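Local coordinates for protein ribonucleoside-diphosphate reductase subunit beta (Clostridium botulinum, PDB 6ZJK) that probably supplies, as the di-iron beta (R2) subunit of ribonucleotide reductase, the oxidising equivalent that starts the reduction of ribonucleoside diphosphates to deoxyribonucleotides in the alpha subunit, at residues R49-I54 with V126-N131; G179-F184 with L194-A199; F214-A219 with A226-F231. One frame throughout, in Å; residues are numbered along the deposited sequence.

Contact 1. Residues R49-I54 with V126-N131; sequences REWNRI and VSSLLN
The hydroxyl OG of S128 sits where an arginine, an indole and a carboxylate converge: NE of R49 stands 3.7 Å from it, CZ2 of W51 lies 3.8 Å from it, and it is within hydrogen-bonding reach of both the backbone O of A124, one turn back on its helix, and OE1 of E138 of the second subunit. Its single proton must be shared or alternate between these two. The setting is the dimer interface of the ferritin-like helical fold of R2, where the loop before helix 58-68 is laid against helix 124-151. No hydrogen bond joins the two segments directly; they meet largely by sharing a third partner. OE2 of the same E138 forms a salt bridge with R49 NH2 and accepts a bond from N131 ND2, while OE1 faces S128, so one carboxylate ties loop and helix together across the dimer. R49 NH2 and N131 ND2, both donors, are 4.0 Å apart, with the amide nitrogen at the edge of the guanidinium and the two planes within 10° of each other. This near-coplanarity is consistent with both nitrogens turning toward the same carboxylate oxygen. R49 reaches the helix through a bend at its second torsion (chi2 57°), beyond which the chain runs extended. Its other terminal nitrogen, NH1, bonds to the backbone O of N47 and pairs with E112 of the second subunit, which fixes the rotation of the head group. A type I turn runs from E50 to R53, and R53 pairs with D162 of the second subunit. Apolar contact is confined mainly to the indole of W51, whose CZ2 approaches S128 CB to 3.6 Å. Within the turn, R53 NH2 donates to E50 OE1 over 3.1 Å.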
ATOM      1  N   ARG A  49      10.511  -7.934  -7.721  1.00 44.22           N
ATOM      2  CA  ARG A  49      10.456  -8.437  -6.394  1.00 47.78           C
ATOM      3  C   ARG A  49      10.988  -9.849  -6.359  1.00 46.06           C
ATOM      4  O   ARG A  49      10.352 -10.776  -6.770  1.00 41.59           O
ATOM      5  CB  ARG A  49       9.025  -8.403  -5.878  1.00 44.68           C
ATOM      6  CG  ARG A  49       8.553  -7.151  -5.172  1.00 46.44           C
ATOM      7  CD  ARG A  49       8.675  -5.898  -5.974  1.00 45.37           C
ATOM      8  NE  ARG A  49       8.155  -4.748  -5.279  1.00 45.63           N
ATOM      9  CZ  ARG A  49       8.345  -3.510  -5.660  1.00 47.81           C
ATOM     10  NH1 ARG A  49       9.018  -3.258  -6.724  1.00 47.27           N
ATOM     11  NH2 ARG A  49       7.872  -2.516  -4.977  1.00 44.11           N
ATOM     12  N   GLU A  50      12.197  -9.978  -5.874  1.00 45.36           N
ATOM     13  CA  GLU A  50      12.858 -11.248  -5.761  1.00 43.43           C
ATOM     14  C   GLU A  50      13.341 -11.387  -4.340  1.00 44.80           C
ATOM     15  O   GLU A  50      14.433 -11.108  -4.018  1.00 43.84           O
ATOM     16  CB  GLU A  50      13.986 -11.341  -6.782  1.00 44.22           C
ATOM     17  CG  GLU A  50      13.503 -11.166  -8.191  1.00 44.38           C
ATOM     18  CD  GLU A  50      14.539 -11.101  -9.267  1.00 56.20           C
ATOM     19  OE1 GLU A  50      15.703 -10.846  -9.048  1.00 55.08           O
ATOM     20  OE2 GLU A  50      14.124 -11.272 -10.372  1.00 53.66           O
ATOM     21  N   TRP A  51      12.532 -11.944  -3.486  1.00 43.85           N
ATOM     22  CA  TRP A  51      12.867 -12.051  -2.095  1.00 42.74           C
ATOM     23  C   TRP A  51      14.070 -12.905  -1.678  1.00 47.50           C
ATOM     24  O   TRP A  51      14.474 -12.849  -0.557  1.00 38.56           O
ATOM     25  CB  TRP A  51      11.647 -12.431  -1.274  1.00 45.40           C
ATOM     26  CG  TRP A  51      10.724 -11.299  -1.061  1.00 42.19           C
ATOM     27  CD1 TRP A  51       9.691 -10.965  -1.825  1.00 41.80           C
ATOM     28  CD2 TRP A  51      10.781 -10.334  -0.028  1.00 37.88           C
ATOM     29  NE1 TRP A  51       9.087  -9.871  -1.356  1.00 39.98           N
ATOM     30  CE2 TRP A  51       9.735  -9.453  -0.241  1.00 38.84           C
ATOM     31  CE3 TRP A  51      11.613 -10.130   1.052  1.00 41.51           C
ATOM     32  CZ2 TRP A  51       9.513  -8.379   0.564  1.00 41.20           C
ATOM     33  CZ3 TRP A  51      11.375  -9.073   1.856  1.00 45.63           C
ATOM     34  CH2 TRP A  51      10.329  -8.212   1.615  1.00 37.52           C
ATOM     35  N   ASN A  52      14.611 -13.720  -2.560  1.00 40.14           N
ATOM     36  CA  ASN A  52      15.723 -14.532  -2.216  1.00 48.68           C
ATOM     37  C   ASN A  52      17.001 -13.984  -2.743  1.00 46.44           C
ATOM     38  O   ASN A  52      17.950 -14.635  -2.725  1.00 45.33           O
ATOM     39  CB  ASN A  52      15.500 -15.954  -2.646  1.00 52.60           C
ATOM     40  CG  ASN A  52      14.430 -16.633  -1.852  1.00 53.74           C
ATOM     41  OD1 ASN A  52      13.302 -16.662  -2.238  1.00 51.35           O
ATOM     42  ND2 ASN A  52      14.801 -17.222  -0.772  1.00 53.82           N
ATOM     43  N   ARG A  53      16.984 -12.770  -3.207  1.00 41.72           N
ATOM     44  CA  ARG A  53      18.134 -12.085  -3.671  1.00 46.12           C
ATOM     45  C   ARG A  53      18.129 -10.687  -3.110  1.00 44.33           C
ATOM     46  O   ARG A  53      18.154  -9.768  -3.830  1.00 50.91           O
ATOM     47  CB  ARG A  53      18.178 -12.024  -5.190  1.00 46.73           C
ATOM     48  CG  ARG A  53      18.289 -13.378  -5.847  1.00 51.19           C
ATOM     49  CD  ARG A  53      19.010 -13.375  -7.179  1.00 57.19           C
ATOM     50  NE  ARG A  53      18.225 -12.905  -8.300  1.00 56.02           N
ATOM     51  CZ  ARG A  53      18.359 -13.333  -9.551  1.00 59.07           C
ATOM     52  NH1 ARG A  53      19.246 -14.251  -9.846  1.00 55.81           N
ATOM     53  NH2 ARG A  53      17.618 -12.846 -10.497  1.00 48.02           N
ATOM     54  N   ILE A  54      18.119 -10.521  -1.812  1.00 42.65           N
ATOM     55  CA  ILE A  54      18.095  -9.183  -1.237  1.00 45.37           C
ATOM     56  C   ILE A  54      19.385  -8.795  -0.521  1.00 45.82           C
ATOM     57  O   ILE A  54      20.094  -9.618  -0.126  1.00 43.81           O
ATOM     58  CB  ILE A  54      16.933  -9.039  -0.231  1.00 46.60           C
ATOM     59  CG1 ILE A  54      16.996 -10.118   0.806  1.00 45.68           C
ATOM     60  CG2 ILE A  54      15.621  -9.203  -0.919  1.00 40.42           C
ATOM     61  CD1 ILE A  54      15.990  -9.976   1.883  1.00 45.13           C
ATOM     62  N   VAL A 126      12.922  -2.991   0.513  1.00 36.88           N
ATOM     63  CA  VAL A 126      12.517  -1.880   1.369  1.00 39.00           C
ATOM     64  C   VAL A 126      11.221  -1.237   0.868  1.00 37.02           C
ATOM     65  O   VAL A 126      10.389  -0.795   1.670  1.00 41.16           O
ATOM     66  CB  VAL A 126      13.654  -0.842   1.497  1.00 39.28           C
ATOM     67  CG1 VAL A 126      13.192   0.399   2.363  1.00 35.36           C
ATOM     68  CG2 VAL A 126      14.898  -1.484   2.112  1.00 36.04           C
ATOM     69  N   SER A 127      11.089  -1.085  -0.456  1.00 41.26           N
ATOM     70  CA  SER A 127       9.838  -0.569  -1.026  1.00 40.49           C
ATOM     71  C   SER A 127       8.639  -1.457  -0.701  1.00 41.55           C
ATOM     72  O   SER A 127       7.527  -0.956  -0.491  1.00 41.12           O
ATOM     73  CB  SER A 127       9.977  -0.386  -2.531  1.00 44.36           C
ATOM     74  OG  SER A 127      10.702   0.807  -2.782  1.00 47.98           O
ATOM     75  N   SER A 128       8.823  -2.774  -0.715  1.00 35.88           N
ATOM     76  CA  SER A 128       7.749  -3.647  -0.259  1.00 39.51           C
ATOM     77  C   SER A 128       7.310  -3.284   1.150  1.00 36.97           C
ATOM     78  O   SER A 128       6.114  -3.207   1.437  1.00 36.49           O
ATOM     79  CB  SER A 128       8.181  -5.100  -0.311  1.00 39.25           C
ATOM     80  OG  SER A 128       8.378  -5.479  -1.654  1.00 45.87           O
ATOM     81  N   LEU A 129       8.234  -3.055   2.052  1.00 39.91           N
ATOM     82  CA  LEU A 129       7.865  -2.758   3.420  1.00 36.48           C
ATOM     83  C   LEU A 129       7.168  -1.428   3.557  1.00 36.96           C
ATOM     84  O   LEU A 129       6.293  -1.295   4.301  1.00 36.25           O
ATOM     85  CB  LEU A 129       9.041  -2.882   4.372  1.00 37.49           C
ATOM     86  CG  LEU A 129       9.840  -4.172   4.532  1.00 38.99           C
ATOM     87  CD1 LEU A 129      11.135  -3.983   5.264  1.00 35.05           C
ATOM     88  CD2 LEU A 129       9.091  -5.305   5.117  1.00 37.14           C
ATOM     89  N   LEU A 130       7.598  -0.441   2.822  1.00 38.27           N
ATOM     90  CA  LEU A 130       6.912   0.846   2.893  1.00 35.68           C
ATOM     91  C   LEU A 130       5.493   0.760   2.340  1.00 40.90           C
ATOM     92  O   LEU A 130       4.601   1.479   2.822  1.00 40.24           O
ATOM     93  CB  LEU A 130       7.705   1.925   2.149  1.00 39.10           C
ATOM     94  CG  LEU A 130       9.057   2.348   2.746  1.00 38.52           C
ATOM     95  CD1 LEU A 130       9.837   3.137   1.716  1.00 36.33           C
ATOM     96  CD2 LEU A 130       8.865   3.194   3.996  1.00 35.23           C
ATOM     97  N   ASN A 131       5.267  -0.088   1.328  1.00 35.23           N
ATOM     98  CA  ASN A 131       3.913  -0.297   0.807  1.00 37.83           C
ATOM     99  C   ASN A 131       3.031  -0.984   1.844  1.00 37.09           C
ATOM    100  O   ASN A 131       1.845  -0.665   1.968  1.00 36.40           O
ATOM    101  CB  ASN A 131       3.948  -1.159  -0.464  1.00 41.55           C
ATOM    102  CG  ASN A 131       4.455  -0.417  -1.681  1.00 43.21           C
ATOM    103  OD1 ASN A 131       4.419   0.806  -1.744  1.00 50.33           O
ATOM    104  ND2 ASN A 131       4.889  -1.171  -2.685  1.00 44.05           N
TER

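Contact 2. Residues G179-F184 with L194-A199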
ATOM      1  N   GLY A 179       4.185  20.830   5.561  1.00 52.42           N
ATOM      2  CA  GLY A 179       5.133  21.613   4.781  1.00 53.46           C
ATOM      3  C   GLY A 179       6.491  20.959   4.602  1.00 56.09           C
ATOM      4  O   GLY A 179       7.162  21.186   3.591  1.00 53.10           O
ATOM      5  N   ILE A 180       6.930  20.162   5.578  1.00 48.72           N
ATOM      6  CA  ILE A 180       8.223  19.491   5.447  1.00 55.45           C
ATOM      7  C   ILE A 180       8.151  18.434   4.357  1.00 56.47           C
ATOM      8  O   ILE A 180       9.032  18.338   3.498  1.00 58.59           O
ATOM      9  CB  ILE A 180       8.654  18.875   6.792  1.00 50.17           C
ATOM     10  CG1 ILE A 180       8.702  19.956   7.887  1.00 53.40           C
ATOM     11  CG2 ILE A 180       9.983  18.147   6.638  1.00 49.46           C
ATOM     12  CD1 ILE A 180       9.045  19.421   9.252  1.00 54.22           C
ATOM     13  N   TYR A 181       7.077  17.704   4.322  1.00 51.82           N
ATOM     14  CA  TYR A 181       6.922  16.735   3.322  1.00 55.78           C
ATOM     15  C   TYR A 181       6.760  17.438   2.006  1.00 61.59           C
ATOM     16  O   TYR A 181       7.420  17.107   1.073  1.00 62.46           O
ATOM     17  CB  TYR A 181       5.713  15.885   3.609  1.00 54.49           C
ATOM     18  CG  TYR A 181       5.831  14.909   4.730  1.00 51.84           C
ATOM     19  CD1 TYR A 181       7.038  14.562   5.244  1.00 49.53           C
ATOM     20  CD2 TYR A 181       4.733  14.323   5.262  1.00 50.91           C
ATOM     21  CE1 TYR A 181       7.137  13.672   6.256  1.00 45.09           C
ATOM     22  CE2 TYR A 181       4.833  13.416   6.283  1.00 50.66           C
ATOM     23  CZ  TYR A 181       6.059  13.098   6.762  1.00 51.86           C
ATOM     24  OH  TYR A 181       6.193  12.204   7.742  1.00 44.79           O
ATOM     25  N   GLU A 182       5.941  18.469   1.933  1.00 58.95           N
ATOM     26  CA  GLU A 182       5.667  19.099   0.642  1.00 60.26           C
ATOM     27  C   GLU A 182       6.898  19.814   0.096  1.00 64.51           C
ATOM     28  O   GLU A 182       7.033  19.975  -1.123  1.00 64.69           O
ATOM     29  CB  GLU A 182       4.473  20.047   0.790  1.00 61.77           C
ATOM     30  CG  GLU A 182       4.017  20.779  -0.475  1.00 69.70           C
ATOM     31  CD  GLU A 182       3.042  19.967  -1.320  1.00 70.90           C
ATOM     32  OE1 GLU A 182       2.902  20.286  -2.520  1.00 77.49           O
ATOM     33  OE2 GLU A 182       2.400  19.031  -0.789  1.00 67.48           O
ATOM     34  N   LYS A 183       7.882  20.135   0.937  1.00 61.48           N
ATOM     35  CA  LYS A 183       9.035  20.737   0.284  1.00 61.90           C
ATOM     36  C   LYS A 183       9.838  19.689  -0.478  1.00 68.02           C
ATOM     37  O   LYS A 183      10.330  19.948  -1.583  1.00 67.70           O
ATOM     38  CB  LYS A 183       9.918  21.399   1.339  1.00 64.63           C
ATOM     39  CG  LYS A 183      11.237  21.962   0.841  1.00 66.65           C
ATOM     40  CD  LYS A 183      11.403  23.435   1.122  1.00 77.39           C
ATOM     41  CE  LYS A 183      12.440  24.005   0.174  1.00 78.15           C
ATOM     42  NZ  LYS A 183      12.196  25.465  -0.068  1.00 84.03           N
ATOM     43  N   PHE A 184       9.698  18.412  -0.190  1.00 66.32           N
ATOM     44  CA  PHE A 184      10.333  17.420  -1.013  1.00 67.54           C
ATOM     45  C   PHE A 184       9.462  17.109  -2.173  1.00 68.58           C
ATOM     46  O   PHE A 184       9.942  16.935  -3.262  1.00 67.56           O
ATOM     47  CB  PHE A 184      10.587  16.153  -0.231  1.00 60.20           C
ATOM     48  CG  PHE A 184      11.097  15.024  -1.064  1.00 66.56           C
ATOM     49  CD1 PHE A 184      12.296  15.120  -1.708  1.00 63.36           C
ATOM     50  CD2 PHE A 184      10.384  13.868  -1.188  1.00 62.92           C
ATOM     51  CE1 PHE A 184      12.776  14.092  -2.465  1.00 62.62           C
ATOM     52  CE2 PHE A 184      10.863  12.833  -1.945  1.00 61.74           C
ATOM     53  CZ  PHE A 184      12.058  12.946  -2.583  1.00 61.79           C
ATOM     54  N   LEU A 194      16.255  13.660   3.016  1.00 50.74           N
ATOM     55  CA  LEU A 194      16.676  13.211   4.331  1.00 50.14           C
ATOM     56  C   LEU A 194      15.948  13.905   5.471  1.00 51.83           C
ATOM     57  O   LEU A 194      15.699  13.314   6.481  1.00 47.51           O
ATOM     58  CB  LEU A 194      18.168  13.354   4.504  1.00 46.84           C
ATOM     59  CG  LEU A 194      19.062  12.507   3.616  1.00 57.18           C
ATOM     60  CD1 LEU A 194      20.507  12.894   3.796  1.00 53.82           C
ATOM     61  CD2 LEU A 194      18.874  11.034   3.869  1.00 47.51           C
ATOM     62  N   ARG A 195      15.603  15.169   5.290  1.00 51.08           N
ATOM     63  CA  ARG A 195      14.853  15.892   6.299  1.00 51.05           C
ATOM     64  C   ARG A 195      13.441  15.287   6.370  1.00 49.47           C
ATOM     65  O   ARG A 195      12.899  15.121   7.420  1.00 43.46           O
ATOM     66  CB  ARG A 195      14.835  17.385   6.018  1.00 55.09           C
ATOM     67  CG  ARG A 195      16.164  18.080   6.191  1.00 57.47           C
ATOM     68  CD  ARG A 195      16.036  19.592   6.230  1.00 63.92           C
ATOM     69  NE  ARG A 195      16.314  20.191   4.937  1.00 65.55           N
ATOM     70  CZ  ARG A 195      17.503  20.644   4.565  1.00 67.12           C
ATOM     71  NH1 ARG A 195      18.529  20.571   5.381  1.00 62.42           N
ATOM     72  NH2 ARG A 195      17.675  21.158   3.368  1.00 68.58           N
ATOM     73  N   ALA A 196      12.916  14.847   5.256  1.00 47.89           N
ATOM     74  CA  ALA A 196      11.624  14.224   5.274  1.00 47.61           C
ATOM     75  C   ALA A 196      11.647  12.872   5.955  1.00 49.86           C
ATOM     76  O   ALA A 196      10.691  12.472   6.535  1.00 46.06           O
ATOM     77  CB  ALA A 196      11.082  14.091   3.902  1.00 43.29           C
ATOM     78  N   ILE A 197      12.764  12.181   5.883  1.00 44.22           N
ATOM     79  CA  ILE A 197      12.864  10.900   6.496  1.00 41.94           C
ATOM     80  C   ILE A 197      12.880  11.079   7.980  1.00 41.70           C
ATOM     81  O   ILE A 197      12.271  10.380   8.681  1.00 42.89           O
ATOM     82  CB  ILE A 197      14.132  10.151   6.049  1.00 45.36           C
ATOM     83  CG1 ILE A 197      14.112   9.866   4.559  1.00 49.87           C
ATOM     84  CG2 ILE A 197      14.309   8.890   6.838  1.00 38.55           C
ATOM     85  CD1 ILE A 197      13.189   8.805   4.120  1.00 50.18           C
ATOM     86  N   MET A 198      13.579  12.079   8.441  1.00 42.78           N
ATOM     87  CA  MET A 198      13.668  12.360   9.849  1.00 45.85           C
ATOM     88  C   MET A 198      12.311  12.842  10.365  1.00 41.35           C
ATOM     89  O   MET A 198      11.922  12.505  11.412  1.00 39.27           O
ATOM     90  CB  MET A 198      14.844  13.318  10.108  1.00 43.09           C
ATOM     91  CG  MET A 198      15.214  13.633  11.526  1.00 47.93           C
ATOM     92  SD  MET A 198      15.620  12.365  12.643  1.00 44.81           S
ATOM     93  CE  MET A 198      15.404  13.169  14.171  1.00 44.91           C
ATOM     94  N   ALA A 199      11.583  13.583   9.558  1.00 42.82           N
ATOM     95  CA  ALA A 199      10.246  14.040   9.915  1.00 39.79           C
ATOM     96  C   ALA A 199       9.322  12.877  10.198  1.00 44.71           C
ATOM     97  O   ALA A 199       8.642  12.856  11.176  1.00 42.95           O
ATOM     98  CB  ALA A 199       9.697  14.871   8.828  1.00 43.62           C
TER
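I180 and Y181 press against A196 and A199 where two consecutive helices, 168-186 and 190-220, form an antiparallel helical hairpin in the ferritin-like bundle of R2. The segment axes approach to 8.9 Å and their directions differ by 150°. Small side chains on the second helix allow the close pass: the CA atoms of Y181 and A196 are 5.7 Å apart.

The tight part is centred on the A199 methyl, which has a neighbour from each of two successive residues. CE1 of Y181 lies 3.8 Å from A199 CB, approaching obliquely, while CG2 of I180 reaches the same CB at 4.0 Å. It is the short branch of I180 that touches, since CG2 lies anti to the backbone N and CG1 is turned beside it (chi1 -57°). The tyrosine ring slants across helix 190-220, meeting the carbonyl O of A196 at its edge and bringing its hydroxyl past the A199 backbone. That hydroxyl is held by a hydrogen bond to Q110 of helix 90-118, which ties the buried tyrosine to a further helix of the bundle.

The other side is looser. R195 adds little contact with the facing helix, and its guanidinium makes a long, weak ion pair with E267. K183 is exposed and similarly has a weak, long pairing with E187. No hydrogen bond crosses between the segments, and I180 CG2 stays 4.3 Å from the backbone O of R195.

Contact 3. Residues F214-A219 with A226-F231; sequences FFYTLA and ATSTIF
This is a buried aromatic contact between consecutive antiparallel helices, 190-220 and 225-255, beside the short connection that joins them in the ferritin-like bundle of R2. The segment axes come within 8.8 Å, with their directions 144° apart. At its core F215 and F231 form an offset stack, with ring centroids separated by 4.1 Å and planes inclined by just 9°. The overlap is substantial: CE2 of F231 sits over the centre of the F215 ring, and CD2 of F215 lies over the centre of the F231 ring. F214 turns its edge, CD2 foremost, to the opposite face of F215, so that face is met edge-on while the other is stacked. The methyl CG2 of T227 lies in plane at the edge of F231 and 3.9 Å from CD1 of F215.

A second set of contacts flanks the stack. The CB atoms of A219 and S228 are 3.4 Å apart, tighter than usual for two carbons, which marks a close point between the helices. S228 turns its OG anti to the backbone N (chi1 159°), and this places the oxygen at the edge of the Y216 ring, 3.6 Å from CD1. Farther along the same ring, the Y216 OH has its main polar partner in ND2 of N235, one turn beyond F231 on that helix, and adds a weak 3.4 Å hydrogen bond to the backbone O of F231.

Helix 90-118 packs against the aromatic group, with I99 touching F214 and F215 and L103 meeting F231. Helix 124-151 touches T227 through I147, while F334 of helix 330-334 packs on A219 and S228.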
ATOM      1  N   PHE A 214      -3.062   9.594  26.049  1.00 36.63           N
ATOM      2  CA  PHE A 214      -4.374  10.120  26.427  1.00 32.60           C
ATOM      3  C   PHE A 214      -5.410   9.005  26.525  1.00 37.25           C
ATOM      4  O   PHE A 214      -6.129   8.897  27.531  1.00 33.89           O
ATOM      5  CB  PHE A 214      -4.841  11.199  25.441  1.00 38.46           C
ATOM      6  CG  PHE A 214      -6.280  11.642  25.668  1.00 41.80           C
ATOM      7  CD1 PHE A 214      -6.591  12.469  26.740  1.00 42.52           C
ATOM      8  CD2 PHE A 214      -7.304  11.234  24.821  1.00 37.72           C
ATOM      9  CE1 PHE A 214      -7.904  12.873  26.978  1.00 38.21           C
ATOM     10  CE2 PHE A 214      -8.630  11.629  25.043  1.00 38.71           C
ATOM     11  CZ  PHE A 214      -8.923  12.448  26.125  1.00 43.20           C
ATOM     12  N   PHE A 215      -5.505   8.168  25.480  1.00 36.30           N
ATOM     13  CA  PHE A 215      -6.522   7.123  25.456  1.00 34.09           C
ATOM     14  C   PHE A 215      -6.256   6.068  26.518  1.00 36.19           C
ATOM     15  O   PHE A 215      -7.199   5.593  27.165  1.00 33.18           O
ATOM     16  CB  PHE A 215      -6.614   6.524  24.047  1.00 35.42           C
ATOM     17  CG  PHE A 215      -7.075   7.525  23.044  1.00 36.66           C
ATOM     18  CD1 PHE A 215      -8.412   7.886  22.983  1.00 33.81           C
ATOM     19  CD2 PHE A 215      -6.162   8.189  22.239  1.00 35.94           C
ATOM     20  CE1 PHE A 215      -8.841   8.862  22.090  1.00 40.56           C
ATOM     21  CE2 PHE A 215      -6.576   9.161  21.349  1.00 37.40           C
ATOM     22  CZ  PHE A 215      -7.919   9.501  21.273  1.00 36.84           C
ATOM     23  N   TYR A 216      -4.971   5.753  26.777  1.00 32.16           N
ATOM     24  CA  TYR A 216      -4.652   4.849  27.876  1.00 36.47           C
ATOM     25  C   TYR A 216      -5.004   5.472  29.226  1.00 38.01           C
ATOM     26  O   TYR A 216      -5.466   4.769  30.134  1.00 32.08           O
ATOM     27  CB  TYR A 216      -3.165   4.452  27.846  1.00 34.65           C
ATOM     28  CG  TYR A 216      -2.728   3.724  26.571  1.00 39.41           C
ATOM     29  CD1 TYR A 216      -3.665   3.105  25.735  1.00 34.70           C
ATOM     30  CD2 TYR A 216      -1.377   3.642  26.215  1.00 32.87           C
ATOM     31  CE1 TYR A 216      -3.283   2.457  24.560  1.00 34.38           C
ATOM     32  CE2 TYR A 216      -0.972   2.972  25.030  1.00 36.35           C
ATOM     33  CZ  TYR A 216      -1.923   2.378  24.215  1.00 41.80           C
ATOM     34  OH  TYR A 216      -1.530   1.714  23.044  1.00 36.17           O
ATOM     35  N   THR A 217      -4.794   6.786  29.378  1.00 31.96           N
ATOM     36  CA  THR A 217      -5.163   7.444  30.631  1.00 41.31           C
ATOM     37  C   THR A 217      -6.672   7.399  30.852  1.00 43.67           C
ATOM     38  O   THR A 217      -7.121   7.216  31.987  1.00 44.23           O
ATOM     39  CB  THR A 217      -4.646   8.886  30.680  1.00 33.92           C
ATOM     40  OG1 THR A 217      -3.211   8.880  30.751  1.00 35.44           O
ATOM     41  CG2 THR A 217      -5.180   9.617  31.905  1.00 41.34           C
ATOM     42  N   LEU A 218      -7.475   7.562  29.783  1.00 40.84           N
ATOM     43  CA  LEU A 218      -8.926   7.420  29.932  1.00 40.13           C
ATOM     44  C   LEU A 218      -9.291   6.004  30.354  1.00 39.70           C
ATOM     45  O   LEU A 218      -9.994   5.802  31.356  1.00 39.45           O
ATOM     46  CB  LEU A 218      -9.649   7.782  28.628  1.00 39.67           C
ATOM     47  CG  LEU A 218      -9.799   9.252  28.223  1.00 42.99           C
ATOM     48  CD1 LEU A 218     -10.682   9.376  26.985  1.00 47.87           C
ATOM     49  CD2 LEU A 218     -10.361  10.058  29.396  1.00 41.80           C
ATOM     50  N   ALA A 219      -8.784   5.007  29.607  1.00 34.46           N
ATOM     51  CA  ALA A 219      -9.099   3.600  29.855  1.00 41.84           C
ATOM     52  C   ALA A 219      -8.617   3.125  31.214  1.00 41.84           C
ATOM     53  O   ALA A 219      -9.237   2.236  31.812  1.00 45.80           O
ATOM     54  CB  ALA A 219      -8.473   2.721  28.771  1.00 39.67           C
ATOM     55  N   ALA A 226     -12.762   0.220  25.022  1.00 41.25           N
ATOM     56  CA  ALA A 226     -12.575  -0.471  23.748  1.00 42.21           C
ATOM     57  C   ALA A 226     -11.926   0.429  22.708  1.00 40.49           C
ATOM     58  O   ALA A 226     -11.242  -0.066  21.807  1.00 40.17           O
ATOM     59  CB  ALA A 226     -13.905  -1.008  23.221  1.00 43.35           C
ATOM     60  N   THR A 227     -12.123   1.744  22.814  1.00 38.39           N
ATOM     61  CA  THR A 227     -11.326   2.675  22.026  1.00 34.92           C
ATOM     62  C   THR A 227      -9.838   2.498  22.342  1.00 41.94           C
ATOM     63  O   THR A 227      -8.986   2.569  21.446  1.00 35.17           O
ATOM     64  CB  THR A 227     -11.833   4.098  22.297  1.00 37.06           C
ATOM     65  OG1 THR A 227     -13.150   4.242  21.725  1.00 38.60           O
ATOM     66  CG2 THR A 227     -10.929   5.156  21.712  1.00 35.46           C
ATOM     67  N   SER A 228      -9.519   2.194  23.598  1.00 36.88           N
ATOM     68  CA  SER A 228      -8.127   2.006  23.965  1.00 39.83           C
ATOM     69  C   SER A 228      -7.584   0.722  23.339  1.00 37.82           C
ATOM     70  O   SER A 228      -6.460   0.708  22.832  1.00 34.92           O
ATOM     71  CB  SER A 228      -8.004   2.008  25.491  1.00 36.33           C
ATOM     72  OG  SER A 228      -6.824   1.376  25.940  1.00 41.29           O
ATOM     73  N   THR A 229      -8.396  -0.342  23.289  1.00 36.65           N
ATOM     74  CA  THR A 229      -7.986  -1.571  22.604  1.00 41.00           C
ATOM     75  C   THR A 229      -7.618  -1.313  21.144  1.00 39.22           C
ATOM     76  O   THR A 229      -6.581  -1.793  20.664  1.00 37.85           O
ATOM     77  CB  THR A 229      -9.075  -2.637  22.729  1.00 41.81           C
ATOM     78  OG1 THR A 229      -9.242  -2.952  24.120  1.00 48.80           O
ATOM     79  CG2 THR A 229      -8.672  -3.894  21.993  1.00 34.51           C
ATOM     80  N   ILE A 230      -8.435  -0.543  20.421  1.00 34.79           N
ATOM     81  CA  ILE A 230      -8.047  -0.159  19.065  1.00 36.14           C
ATOM     82  C   ILE A 230      -6.681   0.537  19.069  1.00 36.04           C
ATOM     83  O   ILE A 230      -5.824   0.234  18.229  1.00 35.77           O
ATOM     84  CB  ILE A 230      -9.134   0.718  18.416  1.00 36.67           C
ATOM     85  CG1 ILE A 230     -10.368  -0.127  18.106  1.00 34.98           C
ATOM     86  CG2 ILE A 230      -8.634   1.365  17.138  1.00 34.31           C
ATOM     87  CD1 ILE A 230     -11.567   0.679  17.525  1.00 40.31           C
ATOM     88  N   PHE A 231      -6.430   1.444  20.035  1.00 33.64           N
ATOM     89  CA  PHE A 231      -5.152   2.150  20.013  1.00 35.59           C
ATOM     90  C   PHE A 231      -3.972   1.239  20.358  1.00 32.71           C
ATOM     91  O   PHE A 231      -2.859   1.515  19.914  1.00 32.53           O
ATOM     92  CB  PHE A 231      -5.188   3.402  20.917  1.00 32.80           C
ATOM     93  CG  PHE A 231      -5.778   4.600  20.213  1.00 36.19           C
ATOM     94  CD1 PHE A 231      -5.014   5.315  19.289  1.00 32.96           C
ATOM     95  CD2 PHE A 231      -7.121   4.952  20.390  1.00 36.36           C
ATOM     96  CE1 PHE A 231      -5.566   6.392  18.572  1.00 35.16           C
ATOM     97  CE2 PHE A 231      -7.689   6.037  19.685  1.00 38.98           C
ATOM     98  CZ  PHE A 231      -6.910   6.753  18.774  1.00 37.44           C
TER

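How the contacts relate
Contacts 2 and 3 share helix 190-220 but lie on opposite sides of the chain's centre, 30 Å apart between centres, each packing that helix against a sequence neighbour. Contact 1 instead brings together parts distant in sequence and lies at the dimer interface, which contact 2 also touches through Y181 and E182; its centre is 23 Å from that of contact 2. All three surround the di-iron site, bound by D107, E137, H140, E204, E238 and H241, without supplying a ligand to it: the side chains of Y181 and F231 each come about 9 Å from a bound iron, and that of N131 about 13 Å.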